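Long-range contact in arsenite methyltransferase (Chlamydomonas reinhardtii, PDB 5EVJ), which probably transfers methyl groups from S-adenosylmethionine to trivalent arsenic, giving methylated arsenicals: residues E159-N173 with R187-V200. The protein carries 15 engineered substitutions. Numbering follows the deposited sequence.
Sequences EDSSFDLVISNCVIN and RVLAPGGEMHFSDV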
ATOM      1  N   GLU A 159      -7.308 -15.267  -8.575  1.00 26.16           N
ATOM      2  CA  GLU A 159      -7.021 -16.424  -7.779  1.00 28.83           C
ATOM      3  C   GLU A 159      -6.217 -16.086  -6.497  1.00 28.64           C
ATOM      4  O   GLU A 159      -5.512 -15.084  -6.420  1.00 27.93           O
ATOM      5  CB  GLU A 159      -6.173 -17.445  -8.584  1.00 35.54           C
ATOM      6  CG  GLU A 159      -6.582 -17.796 -10.033  1.00 40.92           C
ATOM      7  CD  GLU A 159      -7.872 -18.635 -10.128  1.00 53.26           C
ATOM      8  OE1 GLU A 159      -8.342 -19.227  -9.113  1.00 49.47           O
ATOM      9  OE2 GLU A 159      -8.451 -18.715 -11.245  1.00 64.31           O
ATOM     10  N   ASP A 160      -6.319 -16.987  -5.532  1.00 28.30           N
ATOM     11  CA  ASP A 160      -5.573 -17.000  -4.302  1.00 29.96           C
ATOM     12  C   ASP A 160      -4.112 -16.913  -4.627  1.00 31.91           C
ATOM     13  O   ASP A 160      -3.664 -17.529  -5.578  1.00 32.07           O
ATOM     14  CB  ASP A 160      -5.803 -18.343  -3.612  1.00 26.61           C
ATOM     15  CG  ASP A 160      -7.179 -18.494  -3.108  1.00 28.73           C
ATOM     16  OD1 ASP A 160      -8.072 -17.703  -3.466  1.00 29.01           O
ATOM     17  OD2 ASP A 160      -7.407 -19.448  -2.353  1.00 35.49           O
ATOM     18  N   SER A 161      -3.358 -16.174  -3.799  1.00 32.94           N
ATOM     19  CA  SER A 161      -1.904 -16.099  -3.904  1.00 29.95           C
ATOM     20  C   SER A 161      -1.406 -15.772  -5.283  1.00 24.85           C
ATOM     21  O   SER A 161      -0.430 -16.292  -5.724  1.00 26.60           O
ATOM     22  CB  SER A 161      -1.247 -17.410  -3.411  1.00 30.13           C
ATOM     23  OG  SER A 161      -1.853 -17.784  -2.190  1.00 36.29           O
ATOM     24  N   SER A 162      -2.062 -14.898  -5.992  1.00 28.43           N
ATOM     25  CA  SER A 162      -1.619 -14.659  -7.394  1.00 25.50           C
ATOM     26  C   SER A 162      -0.914 -13.328  -7.554  1.00 25.87           C
ATOM     27  O   SER A 162      -0.510 -12.976  -8.653  1.00 25.70           O
ATOM     28  CB  SER A 162      -2.820 -14.761  -8.318  1.00 25.09           C
ATOM     29  OG  SER A 162      -3.841 -13.882  -7.901  1.00 28.25           O
ATOM     30  N   PHE A 163      -0.734 -12.587  -6.448  1.00 23.74           N
ATOM     31  CA  PHE A 163      -0.107 -11.266  -6.525  1.00 22.00           C
ATOM     32  C   PHE A 163       0.906 -11.071  -5.407  1.00 22.31           C
ATOM     33  O   PHE A 163       0.704 -11.541  -4.255  1.00 23.22           O
ATOM     34  CB  PHE A 163      -1.151 -10.161  -6.455  1.00 20.63           C
ATOM     35  CG  PHE A 163      -1.972 -10.054  -7.705  1.00 24.00           C
ATOM     36  CD1 PHE A 163      -1.471  -9.414  -8.820  1.00 24.15           C
ATOM     37  CD2 PHE A 163      -3.247 -10.613  -7.771  1.00 23.57           C
ATOM     38  CE1 PHE A 163      -2.203  -9.302  -9.985  1.00 24.38           C
ATOM     39  CE2 PHE A 163      -3.969 -10.534  -8.947  1.00 28.28           C
ATOM     40  CZ  PHE A 163      -3.447  -9.841 -10.051  1.00 26.22           C
ATOM     41  N   ASP A 164       1.975 -10.369  -5.716  1.00 19.58           N
ATOM     42  CA  ASP A 164       2.943 -10.062  -4.681  1.00 20.83           C
ATOM     43  C   ASP A 164       2.608  -8.787  -3.926  1.00 20.64           C
ATOM     44  O   ASP A 164       2.909  -8.733  -2.756  1.00 19.48           O
ATOM     45  CB  ASP A 164       4.310  -9.924  -5.301  1.00 20.09           C
ATOM     46  CG  ASP A 164       4.738 -11.235  -5.990  1.00 21.83           C
ATOM     47  OD1 ASP A 164       4.851 -12.282  -5.296  1.00 17.96           O
ATOM     48  OD2 ASP A 164       4.956 -11.167  -7.212  1.00 20.41           O
ATOM     49  N   LEU A 165       1.985  -7.796  -4.605  1.00 19.40           N
ATOM     50  CA  LEU A 165       1.661  -6.516  -4.041  1.00 19.14           C
ATOM     51  C   LEU A 165       0.260  -6.261  -4.433  1.00 23.43           C
ATOM     52  O   LEU A 165      -0.139  -6.537  -5.618  1.00 22.51           O
ATOM     53  CB  LEU A 165       2.473  -5.338  -4.663  1.00 19.83           C
ATOM     54  CG  LEU A 165       3.861  -5.039  -4.106  1.00 21.71           C
ATOM     55  CD1 LEU A 165       3.804  -4.674  -2.628  1.00 18.45           C
ATOM     56  CD2 LEU A 165       4.817  -6.255  -4.259  1.00 21.71           C
ATOM     57  N   VAL A 166      -0.484  -5.642  -3.499  1.00 22.85           N
ATOM     58  CA  VAL A 166      -1.779  -5.071  -3.827  1.00 21.86           C
ATOM     59  C   VAL A 166      -1.651  -3.632  -3.477  1.00 22.11           C
ATOM     60  O   VAL A 166      -1.219  -3.319  -2.381  1.00 25.81           O
ATOM     61  CB  VAL A 166      -2.965  -5.778  -3.083  1.00 22.01           C
ATOM     62  CG1 VAL A 166      -4.245  -5.036  -3.316  1.00 20.97           C
ATOM     63  CG2 VAL A 166      -3.161  -7.199  -3.613  1.00 23.12           C
ATOM     64  N   ILE A 167      -2.003  -2.736  -4.405  1.00 22.95           N
ATOM     65  CA  ILE A 167      -1.890  -1.288  -4.200  1.00 22.96           C
ATOM     66  C   ILE A 167      -3.214  -0.586  -4.526  1.00 24.17           C
ATOM     67  O   ILE A 167      -4.062  -1.125  -5.287  1.00 19.34           O
ATOM     68  CB  ILE A 167      -0.715  -0.592  -4.975  1.00 23.39           C
ATOM     69  CG1 ILE A 167      -1.117  -0.307  -6.429  1.00 25.37           C
ATOM     70  CG2 ILE A 167       0.640  -1.312  -4.755  1.00 20.08           C
ATOM     71  CD1 ILE A 167       0.045   0.146  -7.338  1.00 26.51           C
ATOM     72  N   SER A 168      -3.371   0.623  -3.952  1.00 23.87           N
ATOM     73  CA  SER A 168      -4.617   1.347  -4.026  1.00 25.85           C
ATOM     74  C   SER A 168      -4.369   2.784  -3.699  1.00 28.93           C
ATOM     75  O   SER A 168      -3.481   3.111  -2.932  1.00 24.72           O
ATOM     76  CB  SER A 168      -5.626   0.814  -3.013  1.00 28.74           C
ATOM     77  OG  SER A 168      -6.939   1.170  -3.408  1.00 32.92           O
ATOM     78  N   ASN A 169      -5.201   3.668  -4.242  1.00 33.13           N
ATOM     79  CA  ASN A 169      -4.967   5.079  -4.001  1.00 34.71           C
ATOM     80  C   ASN A 169      -6.287   5.799  -3.755  1.00 36.73           C
ATOM     81  O   ASN A 169      -6.996   6.156  -4.714  1.00 37.85           O
ATOM     82  CB  ASN A 169      -4.176   5.648  -5.166  1.00 32.14           C
ATOM     83  CG  ASN A 169      -3.617   7.023  -4.877  1.00 38.76           C
ATOM     84  OD1 ASN A 169      -4.081   7.706  -3.964  1.00 48.27           O
ATOM     85  ND2 ASN A 169      -2.648   7.470  -5.689  1.00 32.73           N
ATOM     86  N   CYS A 170      -6.666   5.928  -2.475  1.00 36.48           N
ATOM     87  CA  CYS A 170      -7.817   6.742  -2.062  1.00 32.82           C
ATOM     88  C   CYS A 170      -9.087   6.328  -2.685  1.00 34.30           C
ATOM     89  O   CYS A 170      -9.794   7.201  -3.182  1.00 38.68           O
ATOM     90  CB  CYS A 170      -7.622   8.202  -2.492  1.00 41.97           C
ATOM     91  SG  CYS A 170      -7.494   9.420  -1.164  1.00 59.07           S
ATOM     92  N   VAL A 171      -9.377   5.031  -2.712  1.00 34.51           N
ATOM     93  CA  VAL A 171     -10.656   4.536  -3.193  1.00 37.04           C
ATOM     94  C   VAL A 171     -11.293   3.587  -2.171  1.00 41.41           C
ATOM     95  O   VAL A 171     -12.449   3.189  -2.311  1.00 43.13           O
ATOM     96  CB  VAL A 171     -10.582   3.735  -4.544  1.00 42.26           C
ATOM     97  CG1 VAL A 171     -10.231   4.590  -5.789  1.00 33.72           C
ATOM     98  CG2 VAL A 171      -9.714   2.486  -4.417  1.00 35.57           C
ATOM     99  N   ILE A 172     -10.582   3.226  -1.126  1.00 40.19           N
ATOM    100  CA  ILE A 172     -11.166   2.257  -0.227  1.00 41.05           C
ATOM    101  C   ILE A 172     -12.220   2.856   0.717  1.00 44.05           C
ATOM    102  O   ILE A 172     -13.133   2.155   1.155  1.00 40.10           O
ATOM    103  CB  ILE A 172     -10.089   1.391   0.455  1.00 42.69           C
ATOM    104  CG1 ILE A 172      -9.179   0.820  -0.640  1.00 43.16           C
ATOM    105  CG2 ILE A 172     -10.716   0.306   1.330  1.00 39.16           C
ATOM    106  CD1 ILE A 172      -8.206  -0.256  -0.221  1.00 42.51           C
ATOM    107  N   ASN A 173     -12.129   4.150   0.992  1.00 45.99           N
ATOM    108  CA  ASN A 173     -13.162   4.800   1.811  1.00 49.15           C
ATOM    109  C   ASN A 173     -14.499   4.808   1.135  1.00 49.44           C
ATOM    110  O   ASN A 173     -15.510   5.083   1.771  1.00 54.45           O
ATOM    111  CB  ASN A 173     -12.803   6.248   2.188  1.00 49.23           C
ATOM    112  CG  ASN A 173     -11.578   6.352   3.125  1.00 56.03           C
ATOM    113  OD1 ASN A 173     -11.154   7.462   3.451  1.00 54.43           O
ATOM    114  ND2 ASN A 173     -10.999   5.203   3.549  1.00 51.75           N
ATOM    115  N   ARG A 187      -6.591 -12.434   0.321  1.00 24.30           N
ATOM    116  CA  ARG A 187      -6.718 -13.753  -0.318  1.00 23.38           C
ATOM    117  C   ARG A 187      -5.830 -13.809  -1.557  1.00 21.89           C
ATOM    118  O   ARG A 187      -5.210 -14.819  -1.801  1.00 21.07           O
ATOM    119  CB  ARG A 187      -8.190 -14.032  -0.689  1.00 24.20           C
ATOM    120  CG  ARG A 187      -8.456 -15.366  -1.420  1.00 25.15           C
ATOM    121  CD  ARG A 187      -9.950 -15.548  -1.931  1.00 23.54           C
ATOM    122  NE  ARG A 187     -10.356 -14.467  -2.855  1.00 24.48           N
ATOM    123  CZ  ARG A 187      -9.990 -14.415  -4.140  1.00 25.52           C
ATOM    124  NH1 ARG A 187     -10.364 -13.399  -4.914  1.00 21.52           N
ATOM    125  NH2 ARG A 187      -9.265 -15.396  -4.664  1.00 23.29           N
ATOM    126  N   VAL A 188      -5.811 -12.745  -2.364  1.00 20.37           N
ATOM    127  CA  VAL A 188      -5.036 -12.801  -3.599  1.00 20.14           C
ATOM    128  C   VAL A 188      -3.496 -12.588  -3.416  1.00 23.08           C
ATOM    129  O   VAL A 188      -2.713 -12.817  -4.375  1.00 24.29           O
ATOM    130  CB  VAL A 188      -5.580 -11.815  -4.659  1.00 19.88           C
ATOM    131  CG1 VAL A 188      -7.109 -12.043  -4.936  1.00 17.39           C
ATOM    132  CG2 VAL A 188      -5.237 -10.388  -4.285  1.00 15.18           C
ATOM    133  N   LEU A 189      -3.069 -12.210  -2.207  1.00 20.80           N
ATOM    134  CA  LEU A 189      -1.628 -12.067  -1.900  1.00 20.85           C
ATOM    135  C   LEU A 189      -0.988 -13.417  -1.688  1.00 20.55           C
ATOM    136  O   LEU A 189      -1.502 -14.302  -0.992  1.00 20.96           O
ATOM    137  CB  LEU A 189      -1.390 -11.190  -0.634  1.00 20.30           C
ATOM    138  CG  LEU A 189      -1.556  -9.682  -0.884  1.00 19.49           C
ATOM    139  CD1 LEU A 189      -1.609  -8.906   0.422  1.00 17.40           C
ATOM    140  CD2 LEU A 189      -0.424  -9.195  -1.812  1.00 18.97           C
ATOM    141  N   ALA A 190       0.175 -13.558  -2.274  1.00 19.45           N
ATOM    142  CA  ALA A 190       0.990 -14.689  -1.990  1.00 20.75           C
ATOM    143  C   ALA A 190       1.716 -14.472  -0.652  1.00 21.30           C
ATOM    144  O   ALA A 190       1.951 -13.375  -0.241  1.00 19.21           O
ATOM    145  CB  ALA A 190       2.031 -14.826  -3.095  1.00 22.29           C
ATOM    146  N   PRO A 191       2.122 -15.543  -0.012  1.00 24.43           N
ATOM    147  CA  PRO A 191       2.949 -15.343   1.181  1.00 22.90           C
ATOM    148  C   PRO A 191       4.127 -14.404   0.948  1.00 22.97           C
ATOM    149  O   PRO A 191       4.752 -14.404  -0.147  1.00 25.45           O
ATOM    150  CB  PRO A 191       3.428 -16.741   1.552  1.00 22.24           C
ATOM    151  CG  PRO A 191       2.457 -17.685   0.827  1.00 28.94           C
ATOM    152  CD  PRO A 191       1.743 -16.953  -0.271  1.00 23.61           C
ATOM    153  N   GLY A 192       4.408 -13.579   1.968  1.00 20.16           N
ATOM    154  CA  GLY A 192       5.525 -12.618   1.912  1.00 18.55           C
ATOM    155  C   GLY A 192       5.185 -11.403   1.082  1.00 18.61           C
ATOM    156  O   GLY A 192       6.023 -10.466   0.929  1.00 18.43           O
ATOM    157  N   GLY A 193       3.934 -11.340   0.631  1.00 17.15           N
ATOM    158  CA  GLY A 193       3.455 -10.147  -0.095  1.00 17.06           C
ATOM    159  C   GLY A 193       2.951  -9.043   0.798  1.00 18.69           C
ATOM    160  O   GLY A 193       2.890  -9.175   2.012  1.00 21.56           O
ATOM    161  N   GLU A 194       2.508  -7.962   0.188  1.00 19.31           N
ATOM    162  CA  GLU A 194       2.122  -6.816   0.900  1.00 18.16           C
ATOM    163  C   GLU A 194       0.934  -6.086   0.198  1.00 18.89           C
ATOM    164  O   GLU A 194       0.936  -5.904  -1.024  1.00 19.05           O
ATOM    165  CB  GLU A 194       3.331  -5.859   0.967  1.00 18.07           C
ATOM    166  CG  GLU A 194       3.076  -4.590   1.763  1.00 18.00           C
ATOM    167  CD  GLU A 194       4.100  -3.466   1.539  1.00 21.53           C
ATOM    168  OE1 GLU A 194       5.171  -3.685   0.923  1.00 20.96           O
ATOM    169  OE2 GLU A 194       3.851  -2.320   2.016  1.00 22.55           O
ATOM    170  N   MET A 195      -0.013  -5.599   0.993  1.00 18.40           N
ATOM    171  CA  MET A 195      -0.902  -4.555   0.551  1.00 19.91           C
ATOM    172  C   MET A 195      -0.314  -3.234   0.979  1.00 19.04           C
ATOM    173  O   MET A 195      -0.110  -3.017   2.128  1.00 22.98           O
ATOM    174  CB  MET A 195      -2.291  -4.716   1.127  1.00 21.80           C
ATOM    175  CG  MET A 195      -3.238  -3.621   0.613  1.00 23.31           C
ATOM    176  SD  MET A 195      -4.953  -4.075   1.023  1.00 27.86           S
ATOM    177  CE  MET A 195      -5.756  -2.609   0.339  1.00 18.61           C
ATOM    178  N   HIS A 196      -0.052  -2.354   0.030  1.00 19.07           N
ATOM    179  CA  HIS A 196       0.639  -1.114   0.206  1.00 19.41           C
ATOM    180  C   HIS A 196      -0.262  -0.054  -0.454  1.00 23.17           C
ATOM    181  O   HIS A 196      -0.393  -0.014  -1.671  1.00 26.54           O
ATOM    182  CB  HIS A 196       1.947  -1.172  -0.507  1.00 17.22           C
ATOM    183  CG  HIS A 196       2.884  -0.063  -0.196  1.00 20.61           C
ATOM    184  ND1 HIS A 196       2.773   1.196  -0.768  1.00 24.12           N
ATOM    185  CD2 HIS A 196       4.037  -0.044   0.514  1.00 20.19           C
ATOM    186  CE1 HIS A 196       3.783   1.951  -0.384  1.00 20.30           C
ATOM    187  NE2 HIS A 196       4.531   1.241   0.436  1.00 21.91           N
ATOM    188  N   PHE A 197      -0.831   0.845   0.327  1.00 22.71           N
ATOM    189  CA  PHE A 197      -1.885   1.722  -0.206  1.00 24.74           C
ATOM    190  C   PHE A 197      -2.044   3.013   0.606  1.00 26.18           C
ATOM    191  O   PHE A 197      -1.643   3.074   1.783  1.00 26.69           O
ATOM    192  CB  PHE A 197      -3.186   0.921  -0.264  1.00 23.64           C
ATOM    193  CG  PHE A 197      -3.896   0.797   1.027  1.00 20.85           C
ATOM    194  CD1 PHE A 197      -3.411  -0.006   2.047  1.00 21.11           C
ATOM    195  CD2 PHE A 197      -5.114   1.453   1.196  1.00 21.31           C
ATOM    196  CE1 PHE A 197      -4.115  -0.156   3.260  1.00 18.54           C
ATOM    197  CE2 PHE A 197      -5.840   1.319   2.344  1.00 18.57           C
ATOM    198  CZ  PHE A 197      -5.327   0.529   3.402  1.00 22.84           C
ATOM    199  N   SER A 198      -2.553   4.049  -0.033  1.00 25.99           N
ATOM    200  CA  SER A 198      -2.751   5.309   0.633  1.00 30.45           C
ATOM    201  C   SER A 198      -4.230   5.611   0.657  1.00 30.88           C
ATOM    202  O   SER A 198      -4.983   5.219  -0.250  1.00 32.01           O
ATOM    203  CB  SER A 198      -1.960   6.443  -0.057  1.00 34.42           C
ATOM    204  OG  SER A 198      -2.358   6.539  -1.422  1.00 41.58           O
ATOM    205  N   ASP A 199      -4.661   6.254   1.726  1.00 26.66           N
ATOM    206  CA  ASP A 199      -6.053   6.609   1.826  1.00 28.50           C
ATOM    207  C   ASP A 199      -6.176   7.687   2.887  1.00 26.32           C
ATOM    208  O   ASP A 199      -5.178   8.107   3.521  1.00 25.72           O
ATOM    209  CB  ASP A 199      -6.933   5.377   2.119  1.00 30.83           C
ATOM    210  CG  ASP A 199      -8.359   5.493   1.499  1.00 34.37           C
ATOM    211  OD1 ASP A 199      -8.849   6.624   1.360  1.00 32.04           O
ATOM    212  OD2 ASP A 199      -9.014   4.468   1.140  1.00 36.87           O
ATOM    213  N   VAL A 200      -7.382   8.166   3.077  1.00 27.05           N
ATOM    214  CA  VAL A 200      -7.574   9.235   4.052  1.00 32.61           C
ATOM    215  C   VAL A 200      -8.182   8.693   5.346  1.00 29.44           C
ATOM    216  O   VAL A 200      -9.117   7.911   5.328  1.00 25.27           O
ATOM    217  CB  VAL A 200      -8.424  10.354   3.460  1.00 38.31           C
ATOM    218  CG1 VAL A 200      -8.762  11.364   4.548  1.00 42.06           C
ATOM    219  CG2 VAL A 200      -7.654  11.036   2.341  1.00 34.42           C
TER
HETATM  220  O   HOH W   1      -4.360 -16.904  -0.127  1.00 40.49           O
HETATM  221  O   HOH W   2      -7.083   3.345  -1.249  1.00 35.62           O
HETATM  222  O   HOH W   3     -10.495   5.443   6.252  1.00 32.09           O
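Arg-187 sends CG off opposite its backbone N (chi1 178°) and then bends at chi3, which folds the guanidinium back beside Asp-160. Its NH2 meets OD1 of Asp-160 at 2.9 Å in a salt bridge. The carboxylate oxygen lies in the guanidinium plane and is met nearly along its C-O axis. The two planes are turned 49° apart. The same NH2 also bonds Leu-158 O, and NE pairs with Glu-184. With an alanine here, the carboxylate of Asp-160 is likely to be left without this charge partner, and Leu-158 O and Glu-184 without the guanidinium. The turn from Glu-159 to Ser-162 also holds to the helix end through its backbone, with Ser-161 N bonded to Arg-187 O at 3.0 Å.

Inward from the salt bridge, Val-188 lies alongside Phe-163. Its CG2 also touches CG2 of Val-166 at 3.9 Å, the two side chains crossing at about a right angle. Leu-189 CD2 packs on the same Val-166 methyl. Strands 165-169 and 193-200 then run parallel, 9° apart. Val-166 N bonds Glu-194 O, and His-196 N bonds Val-166 O at 2.8 Å.

Beyond the first strand, Ile-172 meets Met-195 tip to tip, CD1 to CE at 3.4 Å. Met-195 is extended throughout, which sets its CE over the centre of the Phe-197 ring, 3.8 Å above the plane. Asp-199 OD2 takes weak bonds from the N-H groups of Ile-172, at 3.0 Å, and Asn-173. The loop also carries Cys-170, joined by a disulfide to Cys-74.

Helix 178-188 connects the two strands and packs on Val-166 and Met-195 through Ala-185. This is a beta-alpha-beta crossover between neighbouring parallel strands in the Rossmann-like sheet of S-adenosylmethionine-dependent methyltransferases.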